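Local structure of phenazine biosynthesis protein PhzF family (Enterococcus faecalis, 1S7J) at residues A131-K136 and L146-K151; I159-S164 and R189-K194; S183-S188 and T222-Q227. The protein is probably an isomerase of the PhzF family, a group named after a phenazine biosynthesis protein. All coordinates share one frame; numbering follows the deposited sequence.

Interaction 1: residues A131-K136 and L146-K151; sequences AALGTK and LFFVLK
Leu133, in the last turn of helix 127-133, sends CD2 to the Phe148 ring, where it meets CD1 at 3.8 Å. The approach is oblique. Phe148 belongs to strand 146-149. Its side chain starts toward the helical segment, with CG anti to the carbonyl carbon and beside the backbone N (chi1 -48°). The same methyl of Leu133 also reaches Leu150 CD1, at 4.2 Å. One branch of Leu133 therefore touches both an aromatic and an aliphatic side chain. Leu150 starts out pointing past the helical segment, but its end turns back toward it. Its CG lies 3.9 Å from Thr135 CG2, and the two side chains cross at a slant. Thr135 is split between two environments. Its methyl joins the leucines, while OG1, anti to the backbone N (chi1 -167°), goes to a water. That water gives a proton to Lys136 O at 2.9 Å and accepts one from Lys151 N at 2.6 Å. It thus bridges the two backbones, at Lys136 and Lys151. Val177 of strand 175-180 touches both Leu133 and Leu150, and Leu166 of helix 163-168 also packs on Leu133. Tyr129, earlier in the helix, meets the Phe148 ring with the planes at about 45°. The apolar side chains are buried, whereas Lys136 and Lys151 are exposed. The turn after the helix is made by Gly134, which has positive phi and is the C-prime residue. Thr135 N bonds back to Glu130 O, and Gly134 N to Ala131 O. This is a Schellman motif, here ending a helix that packs through Leu133 on strands 146-149 and 175-180.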
loop_
_atom_site.group_PDB
_atom_site.type_symbol
_atom_site.label_atom_id
_atom_site.label_comp_id
_atom_site.label_asym_id
_atom_site.label_seq_id
_atom_site.Cartn_x
_atom_site.Cartn_y
_atom_site.Cartn_z
ATOM N N ALA A 131 -7.954 -9.344 22.420
ATOM C CA ALA A 131 -7.607 -10.753 22.503
ATOM C C ALA A 131 -6.802 -11.185 21.279
ATOM O O ALA A 131 -5.731 -11.775 21.409
ATOM C CB ALA A 131 -8.874 -11.601 22.628
ATOM N N ALA A 132 -7.350 -10.903 20.090
ATOM C CA ALA A 132 -6.699 -11.258 18.833
ATOM C C ALA A 132 -5.347 -10.546 18.657
ATOM O O ALA A 132 -4.409 -11.116 18.106
ATOM C CB ALA A 132 -7.621 -10.949 17.661
ATOM N N LEU A 133 -5.279 -9.293 19.106
ATOM C CA LEU A 133 -4.045 -8.497 19.014
ATOM C C LEU A 133 -3.030 -8.919 20.050
ATOM O O LEU A 133 -1.819 -8.860 19.806
ATOM C CB LEU A 133 -4.361 -7.020 19.221
ATOM C CG LEU A 133 -4.422 -6.096 18.013
ATOM C CD1 LEU A 133 -5.204 -6.726 16.862
ATOM C CD2 LEU A 133 -5.045 -4.793 18.449
ATOM N N GLY A 134 -3.526 -9.291 21.225
ATOM C CA GLY A 134 -2.657 -9.690 22.304
ATOM C C GLY A 134 -2.070 -8.471 22.991
ATOM O O GLY A 134 -0.920 -8.497 23.451
ATOM N N THR A 135 -2.850 -7.398 23.068
ATOM C CA THR A 135 -2.392 -6.172 23.713
ATOM C C THR A 135 -3.567 -5.252 24.010
ATOM O O THR A 135 -4.708 -5.540 23.615
ATOM C CB THR A 135 -1.359 -5.424 22.821
ATOM O OG1 THR A 135 -0.695 -4.410 23.586
ATOM C CG2 THR A 135 -2.058 -4.789 21.607
ATOM N N LYS A 136 -3.307 -4.170 24.734
ATOM C CA LYS A 136 -4.333 -3.207 25.077
ATOM C C LYS A 136 -4.579 -2.188 23.960
ATOM O O LYS A 136 -3.651 -1.560 23.446
ATOM C CB LYS A 136 -3.980 -2.457 26.363
ATOM C CG LYS A 136 -5.065 -1.470 26.802
ATOM C CD LYS A 136 -4.594 -0.552 27.914
ATOM C CE LYS A 136 -5.695 0.425 28.316
ATOM N NZ LYS A 136 -5.243 1.374 29.376
ATOM N N LEU A 146 -10.859 -1.845 10.600
ATOM C CA LEU A 146 -10.905 -1.523 12.009
ATOM C C LEU A 146 -9.637 -0.703 12.252
ATOM O O LEU A 146 -8.631 -0.912 11.576
ATOM C CB LEU A 146 -10.943 -2.788 12.850
ATOM C CG LEU A 146 -12.368 -3.348 12.944
ATOM C CD1 LEU A 146 -12.359 -4.817 13.361
ATOM C CD2 LEU A 146 -13.182 -2.484 13.915
ATOM N N PHE A 147 -9.673 0.185 13.212
ATOM C CA PHE A 147 -8.553 1.074 13.456
ATOM C C PHE A 147 -8.279 1.177 14.953
ATOM O O PHE A 147 -8.978 1.890 15.667
ATOM C CB PHE A 147 -8.955 2.439 12.874
ATOM C CG PHE A 147 -7.889 3.470 12.886
ATOM C CD1 PHE A 147 -7.221 3.801 11.712
ATOM C CD2 PHE A 147 -7.590 4.179 14.051
ATOM C CE1 PHE A 147 -6.279 4.828 11.688
ATOM C CE2 PHE A 147 -6.650 5.208 14.039
ATOM C CZ PHE A 147 -5.991 5.531 12.852
ATOM N N PHE A 148 -7.252 0.478 15.422
ATOM C CA PHE A 148 -6.913 0.484 16.846
ATOM C C PHE A 148 -5.659 1.265 17.149
ATOM O O PHE A 148 -4.686 1.198 16.409
ATOM C CB PHE A 148 -6.746 -0.948 17.346
ATOM C CG PHE A 148 -7.855 -1.866 16.950
ATOM C CD1 PHE A 148 -7.591 -3.026 16.229
ATOM C CD2 PHE A 148 -9.185 -1.570 17.287
ATOM C CE1 PHE A 148 -8.616 -3.880 15.848
ATOM C CE2 PHE A 148 -10.216 -2.417 16.912
ATOM C CZ PHE A 148 -9.934 -3.578 16.188
ATOM N N VAL A 149 -5.679 2.005 18.243
ATOM C CA VAL A 149 -4.523 2.786 18.662
ATOM C C VAL A 149 -3.896 2.042 19.840
ATOM O O VAL A 149 -4.599 1.631 20.761
ATOM C CB VAL A 149 -4.926 4.218 19.075
ATOM C CG1 VAL A 149 -3.697 5.025 19.470
ATOM C CG2 VAL A 149 -5.669 4.901 17.926
ATOM N N LEU A 150 -2.592 1.821 19.777
ATOM C CA LEU A 150 -1.891 1.094 20.823
ATOM C C LEU A 150 -0.988 1.975 21.676
ATOM O O LEU A 150 -0.873 3.182 21.435
ATOM C CB LEU A 150 -1.096 -0.063 20.202
ATOM C CG LEU A 150 -1.818 -1.371 19.808
ATOM C CD1 LEU A 150 -3.238 -1.145 19.312
ATOM C CD2 LEU A 150 -0.991 -2.088 18.757
ATOM N N LYS A 151 -0.341 1.366 22.658
ATOM C CA LYS A 151 0.539 2.067 23.592
ATOM C C LYS A 151 1.680 2.902 22.971
ATOM O O LYS A 151 1.768 4.101 23.212
ATOM C CB LYS A 151 1.117 1.075 24.617
ATOM C CG LYS A 151 1.971 1.728 25.702
ATOM C CD LYS A 151 2.594 0.693 26.628
ATOM C CE LYS A 151 3.511 1.369 27.653
ATOM N NZ LYS A 151 4.120 0.398 28.615
HETATM O O HOH W 1 -0.748 -1.127 23.443
#

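Interaction 2: residues I159-S164 and R189-K194; sequences ITPDFS and RTFFPK
Ile159 presents both its backbone and its side chain to strand 186-192. Its O accepts a hydrogen bond from Arg189 NH2 at 3.0 Å. The N-H...O angle is 135°, and the oxygen lies out of the guanidinium plane. A water gives a second link, donating to Ile159 O and accepting from Arg189 NH1, in the plane of the guanidinium at its edge. Ile159 CG1 sits between the backbone N and the carbonyl carbon (chi1 64°), and lies 3.8 Å from Arg189 NH2. The Ile159 side chain ends with CD1 4.0 Å from Phe191 CZ. Pro161 follows, and its CG sits over one face of the Phe191 ring, 4.1 Å from the centroid, as a CH-pi contact. Asp162 is the N-cap of helix 163-168. Its OD2 takes a 2.6 Å bond from Ser164 OG and a weak one from Ser164 N. Phe163 then turns the edge of its ring to the face of Phe191, with the planes at 63° and CE2 3.6 Å from Phe191 CD1. This is an offset edge-to-face pair. Phe163 O lies 3.4 Å from Pro193 CB. Arg189 NH1 also forms a salt bridge with Glu199, and NH2 a hydrogen bond with Val156 O. The buried guanidinium's charge is probably balanced mainly by Glu199, while most of the other contacts are aromatic and apolar.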
loop_
_atom_site.group_PDB
_atom_site.type_symbol
_atom_site.label_atom_id
_atom_site.label_comp_id
_atom_site.label_asym_id
_atom_site.label_seq_id
_atom_site.Cartn_x
_atom_site.Cartn_y
_atom_site.Cartn_z
ATOM N N ILE A 159 3.925 -6.855 18.610
ATOM C CA ILE A 159 2.762 -7.751 18.571
ATOM C C ILE A 159 2.731 -8.821 17.491
ATOM O O ILE A 159 3.241 -8.638 16.378
ATOM C CB ILE A 159 1.408 -6.982 18.517
ATOM C CG1 ILE A 159 1.290 -6.177 17.216
ATOM C CG2 ILE A 159 1.250 -6.113 19.748
ATOM C CD1 ILE A 159 -0.143 -5.793 16.859
ATOM N N THR A 160 2.114 -9.934 17.838
ATOM C CA THR A 160 1.944 -11.052 16.938
ATOM C C THR A 160 0.503 -11.526 17.155
ATOM O O THR A 160 0.196 -12.269 18.094
ATOM C CB THR A 160 3.010 -12.173 17.188
ATOM O OG1 THR A 160 2.761 -13.293 16.330
ATOM C CG2 THR A 160 3.023 -12.611 18.639
ATOM N N PRO A 161 -0.423 -10.967 16.356
ATOM C CA PRO A 161 -1.851 -11.257 16.390
ATOM C C PRO A 161 -2.255 -12.670 16.018
ATOM O O PRO A 161 -1.556 -13.369 15.283
ATOM C CB PRO A 161 -2.419 -10.256 15.384
ATOM C CG PRO A 161 -1.433 -9.140 15.414
ATOM C CD PRO A 161 -0.142 -9.887 15.403
ATOM N N ASP A 162 -3.406 -13.077 16.537
ATOM C CA ASP A 162 -3.990 -14.366 16.264
ATOM C C ASP A 162 -4.783 -14.071 14.999
ATOM O O ASP A 162 -5.929 -13.631 15.069
ATOM C CB ASP A 162 -4.934 -14.746 17.417
ATOM C CG ASP A 162 -5.576 -16.118 17.244
ATOM O OD1 ASP A 162 -5.833 -16.770 18.274
ATOM O OD2 ASP A 162 -5.849 -16.536 16.097
ATOM N N PHE A 163 -4.144 -14.249 13.844
ATOM C CA PHE A 163 -4.772 -13.962 12.548
ATOM C C PHE A 163 -6.079 -14.687 12.253
ATOM O O PHE A 163 -6.873 -14.216 11.426
ATOM C CB PHE A 163 -3.771 -14.158 11.411
ATOM C CG PHE A 163 -2.597 -13.227 11.480
ATOM C CD1 PHE A 163 -1.311 -13.722 11.690
ATOM C CD2 PHE A 163 -2.774 -11.848 11.367
ATOM C CE1 PHE A 163 -0.219 -12.859 11.788
ATOM C CE2 PHE A 163 -1.692 -10.979 11.464
ATOM C CZ PHE A 163 -0.412 -11.483 11.676
ATOM N N SER A 164 -6.290 -15.840 12.871
ATOM C CA SER A 164 -7.534 -16.572 12.668
ATOM C C SER A 164 -8.635 -15.905 13.508
ATOM O O SER A 164 -9.812 -15.906 13.133
ATOM C CB SER A 164 -7.375 -18.055 13.041
ATOM O OG SER A 164 -6.878 -18.225 14.353
ATOM N N ARG A 189 0.779 -0.839 11.168
ATOM C CA ARG A 189 0.908 -2.208 10.651
ATOM C C ARG A 189 -0.499 -2.544 10.199
ATOM O O ARG A 189 -1.462 -2.176 10.865
ATOM C CB ARG A 189 1.376 -3.192 11.733
ATOM C CG ARG A 189 2.841 -3.085 12.079
ATOM C CD ARG A 189 3.234 -4.084 13.132
ATOM N NE ARG A 189 3.087 -5.466 12.671
ATOM C CZ ARG A 189 3.461 -6.537 13.375
ATOM N NH1 ARG A 189 3.291 -7.745 12.873
ATOM N NH2 ARG A 189 3.988 -6.392 14.582
ATOM N N THR A 190 -0.633 -3.200 9.061
ATOM C CA THR A 190 -1.954 -3.527 8.561
ATOM C C THR A 190 -2.148 -5.013 8.289
ATOM O O THR A 190 -1.332 -5.649 7.614
ATOM C CB THR A 190 -2.305 -2.672 7.289
ATOM O OG1 THR A 190 -1.460 -3.041 6.191
ATOM C CG2 THR A 190 -2.119 -1.185 7.590
ATOM N N PHE A 191 -3.215 -5.580 8.869
ATOM C CA PHE A 191 -3.520 -7.001 8.710
ATOM C C PHE A 191 -4.795 -7.198 7.903
ATOM O O PHE A 191 -5.788 -6.529 8.138
ATOM C CB PHE A 191 -3.686 -7.670 10.086
ATOM C CG PHE A 191 -2.675 -7.217 11.114
ATOM C CD1 PHE A 191 -1.318 -7.469 10.941
ATOM C CD2 PHE A 191 -3.089 -6.514 12.244
ATOM C CE1 PHE A 191 -0.381 -7.018 11.881
ATOM C CE2 PHE A 191 -2.165 -6.064 13.184
ATOM C CZ PHE A 191 -0.806 -6.318 13.000
ATOM N N PHE A 192 -4.765 -8.136 6.967
ATOM C CA PHE A 192 -5.930 -8.422 6.133
ATOM C C PHE A 192 -6.175 -9.933 5.991
ATOM O O PHE A 192 -6.195 -10.466 4.881
ATOM C CB PHE A 192 -5.751 -7.800 4.739
ATOM C CG PHE A 192 -5.633 -6.308 4.760
ATOM C CD1 PHE A 192 -4.382 -5.692 4.797
ATOM C CD2 PHE A 192 -6.777 -5.503 4.755
ATOM C CE1 PHE A 192 -4.273 -4.298 4.835
ATOM C CE2 PHE A 192 -6.677 -4.116 4.794
ATOM C CZ PHE A 192 -5.426 -3.510 4.833
ATOM N N PRO A 193 -6.390 -10.643 7.132
ATOM C CA PRO A 193 -6.628 -12.093 7.080
ATOM C C PRO A 193 -7.910 -12.464 6.344
ATOM O O PRO A 193 -8.022 -13.567 5.800
ATOM C CB PRO A 193 -6.680 -12.475 8.552
ATOM C CG PRO A 193 -7.234 -11.254 9.192
ATOM C CD PRO A 193 -6.468 -10.152 8.512
ATOM N N LYS A 194 -8.886 -11.557 6.350
ATOM C CA LYS A 194 -10.147 -11.800 5.656
ATOM C C LYS A 194 -9.894 -11.926 4.154
ATOM O O LYS A 194 -10.685 -12.540 3.424
ATOM C CB LYS A 194 -11.129 -10.658 5.905
ATOM C CG LYS A 194 -11.570 -10.506 7.341
ATOM C CD LYS A 194 -12.769 -9.571 7.436
ATOM C CE LYS A 194 -13.258 -9.431 8.868
ATOM N NZ LYS A 194 -14.507 -8.614 8.954
HETATM O O HOH W 2 3.204 -10.537 13.872
#

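Interaction 3: residues S183-S188 and T222-Q227; sequences SVDFVS and TLSAYQ
Parallel strand pairing joins strand 186-192 to strand 222-227, with Phe186, Val187 and Ser188 beside Ala225, Tyr226 and Gln227. Phe186 N donates to Ser224 O at 3.2 Å, and Tyr226 N to Phe186 O at 3.1 Å. Ser188 N adds a weak bond to Tyr226 O. Just before strand 186-192, the side chains of Asp185 and of Ser224, in strand 222-227, each accept from the other's backbone N. Ser224 OG accepts from Asp185 N at 3.2 Å. In return, Asp185 OD2 accepts from Ser224 N at 3.1 Å, with the donor 41° out of the carboxylate plane. Gln220 NE2 is a further donor to OD2. Val184 packs closely here, with CG2 3.4 Å from Ser224 CB. The Phe186 ring packs on Ala225. Its CG is placed between the backbone N and the carbonyl carbon (chi1 74°), and the ring end lies nearer strand 222-227. Ala225 CB lies over one ring face, 3.7 Å from the centroid and 17° off the normal, while Leu223 CD2 comes to the ring edge, 4.2 Å from CD1. On the sheet face carrying Val187 and Tyr226, Val187 CG1 approaches Tyr226 CB at 4.1 Å, and Tyr226 OH is hydrogen-bonded to Lys17 NZ. The face with Phe186, Ala225, Ser188 and Gln227 is covered by helix 207-218. Trp214 stacks on Phe186, and His207 touches Ser188 and Gln227. Strand 186-192 also pairs antiparallel with strand 175-180, and strand 222-227 with strand 234-240.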
loop_
_atom_site.group_PDB
_atom_site.type_symbol
_atom_site.label_atom_id
_atom_site.label_comp_id
_atom_site.label_asym_id
_atom_site.label_seq_id
_atom_site.Cartn_x
_atom_site.Cartn_y
_atom_site.Cartn_z
ATOM N N SER A 183 10.862 7.928 16.505
ATOM C CA SER A 183 11.698 8.850 15.720
ATOM C C SER A 183 10.914 9.429 14.527
ATOM O O SER A 183 11.451 10.215 13.736
ATOM C CB SER A 183 12.945 8.121 15.192
ATOM O OG SER A 183 13.717 7.566 16.253
ATOM N N VAL A 184 9.655 9.024 14.402
ATOM C CA VAL A 184 8.797 9.478 13.320
ATOM C C VAL A 184 7.474 9.943 13.958
ATOM O O VAL A 184 7.263 9.723 15.152
ATOM C CB VAL A 184 8.575 8.315 12.309
ATOM C CG1 VAL A 184 7.274 7.582 12.581
ATOM C CG2 VAL A 184 8.678 8.807 10.903
ATOM N N ASP A 185 6.610 10.588 13.188
ATOM C CA ASP A 185 5.346 11.065 13.754
ATOM C C ASP A 185 4.398 9.950 14.201
ATOM O O ASP A 185 3.817 10.022 15.286
ATOM C CB ASP A 185 4.645 12.051 12.804
ATOM C CG ASP A 185 5.294 13.440 12.816
ATOM O OD1 ASP A 185 5.965 13.788 13.817
ATOM O OD2 ASP A 185 5.124 14.184 11.834
ATOM N N PHE A 186 4.230 8.930 13.364
ATOM C CA PHE A 186 3.376 7.802 13.707
ATOM C C PHE A 186 3.756 6.537 12.944
ATOM O O PHE A 186 4.307 6.605 11.839
ATOM C CB PHE A 186 1.896 8.139 13.491
ATOM C CG PHE A 186 1.471 8.195 12.044
ATOM C CD1 PHE A 186 1.414 9.413 11.367
ATOM C CD2 PHE A 186 1.056 7.040 11.378
ATOM C CE1 PHE A 186 0.936 9.481 10.053
ATOM C CE2 PHE A 186 0.580 7.099 10.072
ATOM C CZ PHE A 186 0.520 8.325 9.407
ATOM N N VAL A 187 3.472 5.391 13.550
ATOM C CA VAL A 187 3.765 4.093 12.951
ATOM C C VAL A 187 2.502 3.269 12.812
ATOM O O VAL A 187 1.522 3.532 13.487
ATOM C CB VAL A 187 4.774 3.308 13.801
ATOM C CG1 VAL A 187 6.158 3.899 13.642
ATOM C CG2 VAL A 187 4.357 3.329 15.259
ATOM N N SER A 188 2.533 2.256 11.970
ATOM C CA SER A 188 1.378 1.405 11.780
ATOM C C SER A 188 1.774 0.034 11.282
ATOM O O SER A 188 2.954 -0.250 11.080
ATOM C CB SER A 188 0.401 2.047 10.787
ATOM O OG SER A 188 0.975 2.166 9.491
ATOM N N THR A 222 1.789 18.224 7.675
ATOM C CA THR A 222 2.749 17.236 7.208
ATOM C C THR A 222 3.231 16.337 8.336
ATOM O O THR A 222 3.534 16.804 9.442
ATOM C CB THR A 222 3.960 17.893 6.504
ATOM O OG1 THR A 222 4.538 18.902 7.352
ATOM C CG2 THR A 222 3.525 18.522 5.196
ATOM N N LEU A 223 3.254 15.037 8.068
ATOM C CA LEU A 223 3.684 14.060 9.042
ATOM C C LEU A 223 4.610 13.026 8.439
ATOM O O LEU A 223 4.521 12.714 7.250
ATOM C CB LEU A 223 2.478 13.324 9.639
ATOM C CG LEU A 223 1.334 14.101 10.268
ATOM C CD1 LEU A 223 0.103 13.980 9.380
ATOM C CD2 LEU A 223 1.042 13.545 11.651
ATOM N N SER A 224 5.501 12.505 9.258
ATOM C CA SER A 224 6.421 11.468 8.846
ATOM C C SER A 224 5.844 10.152 9.427
ATOM O O SER A 224 5.361 10.132 10.568
ATOM C CB SER A 224 7.837 11.756 9.370
ATOM O OG SER A 224 7.821 12.247 10.710
ATOM N N ALA A 225 5.823 9.100 8.626
ATOM C CA ALA A 225 5.277 7.828 9.073
ATOM C C ALA A 225 6.163 6.638 8.726
ATOM O O ALA A 225 7.045 6.732 7.867
ATOM C CB ALA A 225 3.900 7.627 8.492
ATOM N N TYR A 226 5.928 5.520 9.382
ATOM C CA TYR A 226 6.688 4.324 9.124
ATOM C C TYR A 226 5.863 3.121 9.462
ATOM O O TYR A 226 5.531 2.907 10.625
ATOM C CB TYR A 226 7.982 4.313 9.964
ATOM C CG TYR A 226 9.047 3.393 9.416
ATOM C CD1 TYR A 226 10.173 3.906 8.779
ATOM C CD2 TYR A 226 8.904 2.001 9.492
ATOM C CE1 TYR A 226 11.140 3.064 8.227
ATOM C CE2 TYR A 226 9.861 1.144 8.945
ATOM C CZ TYR A 226 10.976 1.677 8.312
ATOM O OH TYR A 226 11.937 0.838 7.762
ATOM N N GLN A 227 5.487 2.345 8.451
ATOM C CA GLN A 227 4.721 1.139 8.680
ATOM C C GLN A 227 5.738 0.091 9.132
ATOM O O GLN A 227 6.499 -0.445 8.321
ATOM C CB GLN A 227 3.999 0.698 7.433
ATOM C CG GLN A 227 2.882 -0.249 7.740
ATOM C CD GLN A 227 1.867 -0.325 6.666
ATOM O OE1 GLN A 227 1.214 -1.337 6.491
ATOM N NE2 GLN A 227 1.715 0.765 5.899
#

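In the fold
Interactions 2 and 3 share strand 186-192, and their centres are 20 Å apart. They meet where Thr190 OG1 lies 3.2 Å from Gln227 OE1, a probable hydrogen bond. Interactions 1 and 2 are closer, with centres 10 Å apart. Ala132 O is 2.7 Å from Asp162 N, another probable hydrogen bond, and Thr135 CG2 packs on Ile159 CG2. The last turn of helix 127-133 is thus joined to the N-cap residue of helix 163-168, and the loops beyond and before them touch. Interactions 1 and 3 do not touch, their nearest atoms being about 7 Å apart. Glu46, the predicted active site, has its side chain about 12 Å from that of Gln227; interactions 1 and 2 lie away from it.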